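Local coordinates for novel immune-type receptor 11 (Ictalurus punctatus, PDB 2QTE), which belongs to a family of bony fish immune receptors, a member of which mediates allogeneic recognition, and probably binds ligands through its variable-type immunoglobulin domain, at residues His7-Thr10 with Asn16-Met19; Trp34-Phe39 with Ser65-Thr70. The protein carries 1 engineered substitution. All coordinates share one frame; numbering follows the deposited sequence.

Contact 1. Residues His7-Thr10 with Asn16-Met19; sequences HVKT and NVTM
Lys9 carries this contact almost alone, laying the outer half of its side chain against Val17 and the backbone carbonyl of Thr18. The apolar part is a van der Waals touch: Lys9 CD meets Val17 CG2 at 3.8 Å, and the two side chains cross obliquely. Val17 reaches out with CG2 because that methyl lies anti to its backbone N and beside its carbonyl carbon. The polar part centres on one acceptor. Lys9 CE comes to 3.2 Å from Thr18 O, a close carbon-to-oxygen approach that the neighbouring ammonium charge probably makes favourable, whereas Lys9 NZ stays at 3.9 Å from Thr18 O and forms no hydrogen bond with it. A bend at chi4 (-97°) swings NZ out of the zigzag of CG, CD and CE and leaves CE as the atom nearest the oxygen. An alanine here removes CD, CE and NZ, and is likely to open a gap beside Val17 CG2 and to uncover Thr18 O on this side. No hydrogen bond joins the two backbones, whose nearest CA atoms, those of Lys9 and Met19, are 8.4 Å apart. Each strand pairs elsewhere: 7-10 runs parallel to strand 100-110, with backbone hydrogen bonds from Lys9 to Arg108 and Gln110, as the A' strand does in V-set domains, while 17-19 pairs antiparallel with strand 76-80, where Thr18 OG1 is hydrogen-bonded to Asn79 OD1.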
ATOM      1  N   HIS A   7       4.179  -2.829 -13.225  1.00 21.06           N
ATOM      2  CA  HIS A   7       3.849  -3.021 -14.627  1.00 22.81           C
ATOM      3  C   HIS A   7       2.869  -1.912 -15.030  1.00 23.54           C
ATOM      4  O   HIS A   7       2.029  -1.559 -14.238  1.00 25.45           O
ATOM      5  CB  HIS A   7       3.155  -4.373 -14.755  1.00 23.68           C
ATOM      6  CG  HIS A   7       4.069  -5.553 -14.576  1.00 34.57           C
ATOM      7  ND1 HIS A   7       4.017  -6.380 -13.468  1.00 36.69           N
ATOM      8  CD2 HIS A   7       5.045  -6.053 -15.378  1.00 33.75           C
ATOM      9  CE1 HIS A   7       4.927  -7.335 -13.595  1.00 41.27           C
ATOM     10  NE2 HIS A   7       5.566  -7.156 -14.741  1.00 39.32           N
ATOM     11  N   VAL A   8       3.006  -1.330 -16.226  1.00 21.66           N
ATOM     12  CA  VAL A   8       2.046  -0.335 -16.686  1.00 22.73           C
ATOM     13  C   VAL A   8       1.174  -0.966 -17.761  1.00 26.55           C
ATOM     14  O   VAL A   8       1.686  -1.557 -18.715  1.00 25.77           O
ATOM     15  CB  VAL A   8       2.681   0.988 -17.193  1.00 21.69           C
ATOM     16  CG1 VAL A   8       1.586   2.018 -17.503  1.00 23.92           C
ATOM     17  CG2 VAL A   8       3.661   1.564 -16.156  1.00 24.91           C
ATOM     18  N   LYS A   9      -0.143  -0.874 -17.584  1.00 26.10           N
ATOM     19  CA  LYS A   9      -1.086  -1.493 -18.517  1.00 20.01           C
ATOM     20  C   LYS A   9      -2.023  -0.416 -19.011  1.00 19.24           C
ATOM     21  O   LYS A   9      -2.691   0.253 -18.209  1.00 17.40           O
ATOM     22  CB  LYS A   9      -1.864  -2.603 -17.827  1.00 27.24           C
ATOM     23  CG  LYS A   9      -1.094  -3.926 -17.751  1.00 37.27           C
ATOM     24  CD  LYS A   9      -1.988  -5.145 -17.964  1.00 38.81           C
ATOM     25  CE  LYS A   9      -1.201  -6.462 -17.769  1.00 39.24           C
ATOM     26  NZ  LYS A   9      -0.695  -7.081 -19.045  1.00 34.71           N
ATOM     27  N   THR A  10      -2.022  -0.216 -20.327  1.00 21.49           N
ATOM     28  CA  THR A  10      -2.866   0.786 -20.966  1.00 22.38           C
ATOM     29  C   THR A  10      -3.946   0.078 -21.723  1.00 25.35           C
ATOM     30  O   THR A  10      -3.665  -0.756 -22.560  1.00 29.89           O
ATOM     31  CB  THR A  10      -2.080   1.650 -21.939  1.00 23.23           C
ATOM     32  OG1 THR A  10      -0.881   2.106 -21.304  1.00 28.92           O
ATOM     33  CG2 THR A  10      -2.916   2.839 -22.372  1.00 30.34           C
ATOM     34  N   ASN A  16     -10.613  -6.412 -22.045  1.00 17.75           N
ATOM     35  CA  ASN A  16     -10.412  -7.388 -20.982  1.00 20.58           C
ATOM     36  C   ASN A  16      -8.992  -7.320 -20.518  1.00 21.32           C
ATOM     37  O   ASN A  16      -8.076  -7.180 -21.326  1.00 22.46           O
ATOM     38  CB  ASN A  16     -10.787  -8.815 -21.398  1.00 21.23           C
ATOM     39  CG  ASN A  16     -12.172  -8.885 -21.977  1.00 16.97           C
ATOM     40  OD1 ASN A  16     -13.059  -8.155 -21.552  1.00 18.45           O
ATOM     41  ND2 ASN A  16     -12.350  -9.712 -22.969  1.00 18.93           N
ATOM     42  N   VAL A  17      -8.791  -7.379 -19.211  1.00 20.79           N
ATOM     43  CA  VAL A  17      -7.443  -7.286 -18.708  1.00 25.21           C
ATOM     44  C   VAL A  17      -7.160  -8.251 -17.552  1.00 21.17           C
ATOM     45  O   VAL A  17      -8.047  -8.573 -16.755  1.00 17.88           O
ATOM     46  CB  VAL A  17      -7.049  -5.812 -18.361  1.00 33.48           C
ATOM     47  CG1 VAL A  17      -8.118  -5.104 -17.533  1.00 29.99           C
ATOM     48  CG2 VAL A  17      -5.683  -5.766 -17.647  1.00 36.70           C
ATOM     49  N   THR A  18      -5.911  -8.701 -17.485  1.00 21.06           N
ATOM     50  CA  THR A  18      -5.399  -9.507 -16.350  1.00 19.70           C
ATOM     51  C   THR A  18      -4.145  -8.892 -15.748  1.00 20.11           C
ATOM     52  O   THR A  18      -3.204  -8.610 -16.468  1.00 21.79           O
ATOM     53  CB  THR A  18      -5.115 -10.904 -16.835  1.00 20.99           C
ATOM     54  OG1 THR A  18      -6.362 -11.479 -17.270  1.00 20.16           O
ATOM     55  CG2 THR A  18      -4.464 -11.757 -15.733  1.00 17.14           C
ATOM     56  N   MET A  19      -4.157  -8.623 -14.443  1.00 18.58           N
ATOM     57  CA  MET A  19      -2.948  -8.156 -13.752  1.00 20.45           C
ATOM     58  C   MET A  19      -2.417  -9.317 -12.920  1.00 19.48           C
ATOM     59  O   MET A  19      -3.146  -9.956 -12.195  1.00 17.70           O
ATOM     60  CB  MET A  19      -3.242  -6.934 -12.890  1.00 15.72           C
ATOM     61  CG  MET A  19      -3.906  -5.866 -13.652  1.00 15.28           C
ATOM     62  SD  MET A  19      -4.449  -4.417 -12.750  1.00 16.62           S
ATOM     63  CE  MET A  19      -6.112  -4.882 -12.207  1.00 11.73           C
TER

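Contact 2. Residues Trp34-Phe39 with Ser65-Thr70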
ATOM      1  N   TRP A  34      -4.777  -8.601  -2.860  1.00 15.19           N
ATOM      2  CA  TRP A  34      -4.497  -7.528  -3.761  1.00 14.18           C
ATOM      3  C   TRP A  34      -5.049  -6.290  -3.095  1.00 14.88           C
ATOM      4  O   TRP A  34      -6.111  -6.338  -2.473  1.00 14.87           O
ATOM      5  CB  TRP A  34      -5.258  -7.729  -5.087  1.00 15.84           C
ATOM      6  CG  TRP A  34      -4.571  -8.562  -6.126  1.00 18.57           C
ATOM      7  CD1 TRP A  34      -4.775  -9.874  -6.390  1.00 12.50           C
ATOM      8  CD2 TRP A  34      -3.578  -8.107  -7.069  1.00 14.04           C
ATOM      9  NE1 TRP A  34      -3.953 -10.284  -7.434  1.00 15.43           N
ATOM     10  CE2 TRP A  34      -3.209  -9.214  -7.855  1.00 16.34           C
ATOM     11  CE3 TRP A  34      -2.963  -6.879  -7.307  1.00 12.88           C
ATOM     12  CZ2 TRP A  34      -2.291  -9.117  -8.881  1.00 17.31           C
ATOM     13  CZ3 TRP A  34      -2.024  -6.782  -8.313  1.00  9.57           C
ATOM     14  CH2 TRP A  34      -1.678  -7.901  -9.072  1.00 16.98           C
ATOM     15  N   TYR A  35      -4.314  -5.189  -3.167  1.00 10.95           N
ATOM     16  CA  TYR A  35      -4.809  -3.940  -2.599  1.00 12.77           C
ATOM     17  C   TYR A  35      -5.013  -3.052  -3.781  1.00 12.33           C
ATOM     18  O   TYR A  35      -4.306  -3.187  -4.739  1.00 13.75           O
ATOM     19  CB  TYR A  35      -3.768  -3.325  -1.657  1.00 11.64           C
ATOM     20  CG  TYR A  35      -3.706  -4.095  -0.390  1.00 15.73           C
ATOM     21  CD1 TYR A  35      -3.187  -5.401  -0.373  1.00 15.19           C
ATOM     22  CD2 TYR A  35      -4.213  -3.572   0.776  1.00 16.95           C
ATOM     23  CE1 TYR A  35      -3.168  -6.133   0.791  1.00 15.67           C
ATOM     24  CE2 TYR A  35      -4.218  -4.308   1.944  1.00 17.45           C
ATOM     25  CZ  TYR A  35      -3.687  -5.583   1.924  1.00 19.19           C
ATOM     26  OH  TYR A  35      -3.690  -6.290   3.070  1.00 17.89           O
ATOM     27  N   ARG A  36      -5.934  -2.101  -3.673  1.00 14.23           N
ATOM     28  CA  ARG A  36      -6.235  -1.228  -4.780  1.00 13.96           C
ATOM     29  C   ARG A  36      -6.146   0.219  -4.289  1.00 15.05           C
ATOM     30  O   ARG A  36      -6.675   0.532  -3.200  1.00 16.87           O
ATOM     31  CB  ARG A  36      -7.656  -1.538  -5.252  1.00 14.94           C
ATOM     32  CG  ARG A  36      -8.198  -0.657  -6.347  1.00 17.98           C
ATOM     33  CD  ARG A  36      -9.689  -1.049  -6.628  1.00 17.50           C
ATOM     34  NE  ARG A  36     -10.253  -0.171  -7.665  1.00 21.97           N
ATOM     35  CZ  ARG A  36     -11.417  -0.392  -8.280  1.00 19.92           C
ATOM     36  NH1 ARG A  36     -12.148  -1.432  -7.939  1.00 15.32           N
ATOM     37  NH2 ARG A  36     -11.867   0.460  -9.221  1.00 19.69           N
ATOM     38  N   GLN A  37      -5.499   1.098  -5.079  1.00 11.99           N
ATOM     39  CA  GLN A  37      -5.445   2.504  -4.726  1.00 13.10           C
ATOM     40  C   GLN A  37      -5.974   3.286  -5.904  1.00 18.00           C
ATOM     41  O   GLN A  37      -5.338   3.291  -6.952  1.00 15.71           O
ATOM     42  CB  GLN A  37      -3.996   2.965  -4.490  1.00  9.86           C
ATOM     43  CG  GLN A  37      -3.915   4.397  -3.926  1.00 14.19           C
ATOM     44  CD  GLN A  37      -2.591   5.053  -4.164  1.00 13.10           C
ATOM     45  OE1 GLN A  37      -1.700   4.446  -4.746  1.00 13.48           O
ATOM     46  NE2 GLN A  37      -2.459   6.316  -3.731  1.00 11.45           N
ATOM     47  N   SER A  38      -7.083   4.008  -5.728  1.00 17.63           N
ATOM     48  CA  SER A  38      -7.456   4.956  -6.760  1.00 17.64           C
ATOM     49  C   SER A  38      -6.567   6.186  -6.628  1.00 19.12           C
ATOM     50  O   SER A  38      -6.074   6.495  -5.531  1.00 17.31           O
ATOM     51  CB  SER A  38      -8.929   5.365  -6.612  1.00 13.05           C
ATOM     52  OG  SER A  38      -9.760   4.218  -6.777  1.00 22.93           O
ATOM     53  N   PHE A  39      -6.399   6.933  -7.724  1.00 17.71           N
ATOM     54  CA  PHE A  39      -5.585   8.136  -7.643  1.00 17.98           C
ATOM     55  C   PHE A  39      -6.001   9.123  -6.516  1.00 19.59           C
ATOM     56  O   PHE A  39      -7.186   9.433  -6.360  1.00 15.54           O
ATOM     57  CB  PHE A  39      -5.548   8.849  -8.995  1.00 19.06           C
ATOM     58  CG  PHE A  39      -4.445   9.847  -9.106  1.00 20.47           C
ATOM     59  CD1 PHE A  39      -4.676  11.184  -8.793  1.00 17.53           C
ATOM     60  CD2 PHE A  39      -3.168   9.458  -9.515  1.00 19.07           C
ATOM     61  CE1 PHE A  39      -3.654  12.117  -8.877  1.00 15.34           C
ATOM     62  CE2 PHE A  39      -2.135  10.388  -9.617  1.00 15.98           C
ATOM     63  CZ  PHE A  39      -2.396  11.740  -9.293  1.00 16.25           C
ATOM     64  N   SER A  65     -19.297  -7.727 -10.557  1.00 15.18           N
ATOM     65  CA  SER A  65     -19.022  -9.049 -11.064  1.00 14.02           C
ATOM     66  C   SER A  65     -18.193  -9.032 -12.348  1.00 12.96           C
ATOM     67  O   SER A  65     -18.008 -10.087 -12.967  1.00 11.97           O
ATOM     68  CB  SER A  65     -20.350  -9.775 -11.264  1.00 15.91           C
ATOM     69  OG  SER A  65     -20.771 -10.230  -9.979  1.00 24.82           O
ATOM     70  N   ARG A  66     -17.676  -7.846 -12.744  1.00 14.09           N
ATOM     71  CA  ARG A  66     -16.679  -7.768 -13.832  1.00 15.00           C
ATOM     72  C   ARG A  66     -15.315  -8.336 -13.414  1.00 15.59           C
ATOM     73  O   ARG A  66     -14.577  -8.801 -14.275  1.00 16.33           O
ATOM     74  CB  ARG A  66     -16.510  -6.344 -14.386  1.00 17.12           C
ATOM     75  CG  ARG A  66     -17.736  -5.864 -15.279  1.00 15.67           C
ATOM     76  CD  ARG A  66     -17.695  -4.361 -15.631  1.00 21.85           C
ATOM     77  NE  ARG A  66     -17.270  -3.645 -14.456  1.00 17.05           N
ATOM     78  CZ  ARG A  66     -16.119  -2.997 -14.362  1.00 15.72           C
ATOM     79  NH1 ARG A  66     -15.805  -2.419 -13.195  1.00 18.69           N
ATOM     80  NH2 ARG A  66     -15.311  -2.915 -15.419  1.00 13.69           N
ATOM     81  N   PHE A  67     -14.997  -8.265 -12.114  1.00 12.67           N
ATOM     82  CA  PHE A  67     -13.739  -8.777 -11.571  1.00 10.23           C
ATOM     83  C   PHE A  67     -13.826 -10.248 -11.234  1.00 12.67           C
ATOM     84  O   PHE A  67     -14.878 -10.732 -10.793  1.00 14.56           O
ATOM     85  CB  PHE A  67     -13.304  -8.001 -10.314  1.00 15.69           C
ATOM     86  CG  PHE A  67     -12.920  -6.542 -10.598  1.00 14.08           C
ATOM     87  CD1 PHE A  67     -13.894  -5.608 -10.965  1.00 20.79           C
ATOM     88  CD2 PHE A  67     -11.629  -6.130 -10.501  1.00 17.47           C
ATOM     89  CE1 PHE A  67     -13.533  -4.237 -11.248  1.00 21.20           C
ATOM     90  CE2 PHE A  67     -11.246  -4.786 -10.755  1.00 20.00           C
ATOM     91  CZ  PHE A  67     -12.193  -3.845 -11.130  1.00 17.88           C
ATOM     92  N   SER A  68     -12.700 -10.941 -11.398  1.00 15.12           N
ATOM     93  CA  SER A  68     -12.558 -12.354 -11.026  1.00 13.23           C
ATOM     94  C   SER A  68     -11.086 -12.545 -10.812  1.00 15.87           C
ATOM     95  O   SER A  68     -10.313 -11.586 -10.912  1.00 14.85           O
ATOM     96  CB  SER A  68     -13.045 -13.308 -12.116  1.00 15.06           C
ATOM     97  OG  SER A  68     -12.385 -13.092 -13.345  1.00 15.23           O
ATOM     98  N   MET A  69     -10.694 -13.755 -10.462  1.00 13.15           N
ATOM     99  CA  MET A  69      -9.287 -14.080 -10.330  1.00 14.71           C
ATOM    100  C   MET A  69      -9.032 -15.455 -10.890  1.00 16.57           C
ATOM    101  O   MET A  69      -9.938 -16.276 -11.002  1.00 16.05           O
ATOM    102  CB  MET A  69      -8.871 -14.077  -8.855  1.00 13.34           C
ATOM    103  CG  MET A  69      -8.869 -12.730  -8.181  1.00 15.06           C
ATOM    104  SD  MET A  69      -7.870 -12.623  -6.684  1.00 17.13           S
ATOM    105  CE  MET A  69      -6.289 -12.680  -7.483  1.00 11.60           C
ATOM    106  N   THR A  70      -7.780 -15.672 -11.267  1.00 19.96           N
ATOM    107  CA  THR A  70      -7.256 -16.982 -11.556  1.00 20.77           C
ATOM    108  C   THR A  70      -6.338 -17.341 -10.400  1.00 22.25           C
ATOM    109  O   THR A  70      -5.284 -16.704 -10.202  1.00 18.86           O
ATOM    110  CB  THR A  70      -6.538 -16.906 -12.887  1.00 21.30           C
ATOM    111  OG1 THR A  70      -7.510 -16.542 -13.886  1.00 22.74           O
ATOM    112  CG2 THR A  70      -5.886 -18.266 -13.275  1.00 25.63           C
TER
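Met69 points its methyl at the indole edge of Trp34 across the interior of the sandwich. From CB, which heads toward strand 32-37, the chain passes to CG, held anti to the carbonyl carbon; neither carbon comes close to the opposite segment. SD is the first atom to meet it, 4.1 Å from Trp34 CD1. The same sulfur lies 5.2 Å from the centroid of the five-membered ring and 70° off its normal, a Met-aromatic contact made obliquely, not over the face. A bend at chi3 (72°) then brings CE near the plane of the indole, 3.3 Å from Trp34 NE1 and 3.4 Å from Trp34 CD1. The methyl packs beside the indole nitrogen, whose hydrogen bond goes to Phe76 O. A second, looser touch follows two residues along. Arg36, extended from CG to NE, brings NH1 to 4.0 Å from Phe67 CZ; the side chains cross at about a right angle, while guanidinium and ring planes are only 30° apart. Arg36 NH2 has a weak hydrogen bond to Asp86 O, and Phe67 meets Phe46 and Phe62 edge-to-face. Arg66, next to Phe67, forms a salt bridge to Asp87, the pairing familiar at the base of V domains. Trp34 also touches Cys21 of the Cys21-Cys93 disulfide, forming the tryptophan-and-disulfide core of the immunoglobulin fold. The contact spans both sheets: strand 32-37 lies between 89-97 and 44-49, and strand 67-71 pairs with 76-80. On the other side of 32-37, Tyr35 and Gln37 bond the second subunit.

The two contacts come in series along the chain, 7-10 and 16-19 closing before 34-39 and 65-70 open, and their centres are about 11 Å apart. Both join the six-stranded sheet to the three-stranded one. Contact 1 does so at a margin, between outermost strands 7-10 and 17-19; contact 2 does so deeper, its centre about 5 Å from the centre of the chain, against about 11 Å for contact 1, from inner strand 32-37 to outermost strand 67-71. Strand 76-80 separates 17-19 from 67-71 in the smaller sheet. The contacts touch directly where Met19 O packs 3.5 Å from Trp34 CZ2. Together they link the sheets of one V-set sandwich, from its A' edge to its tryptophan core.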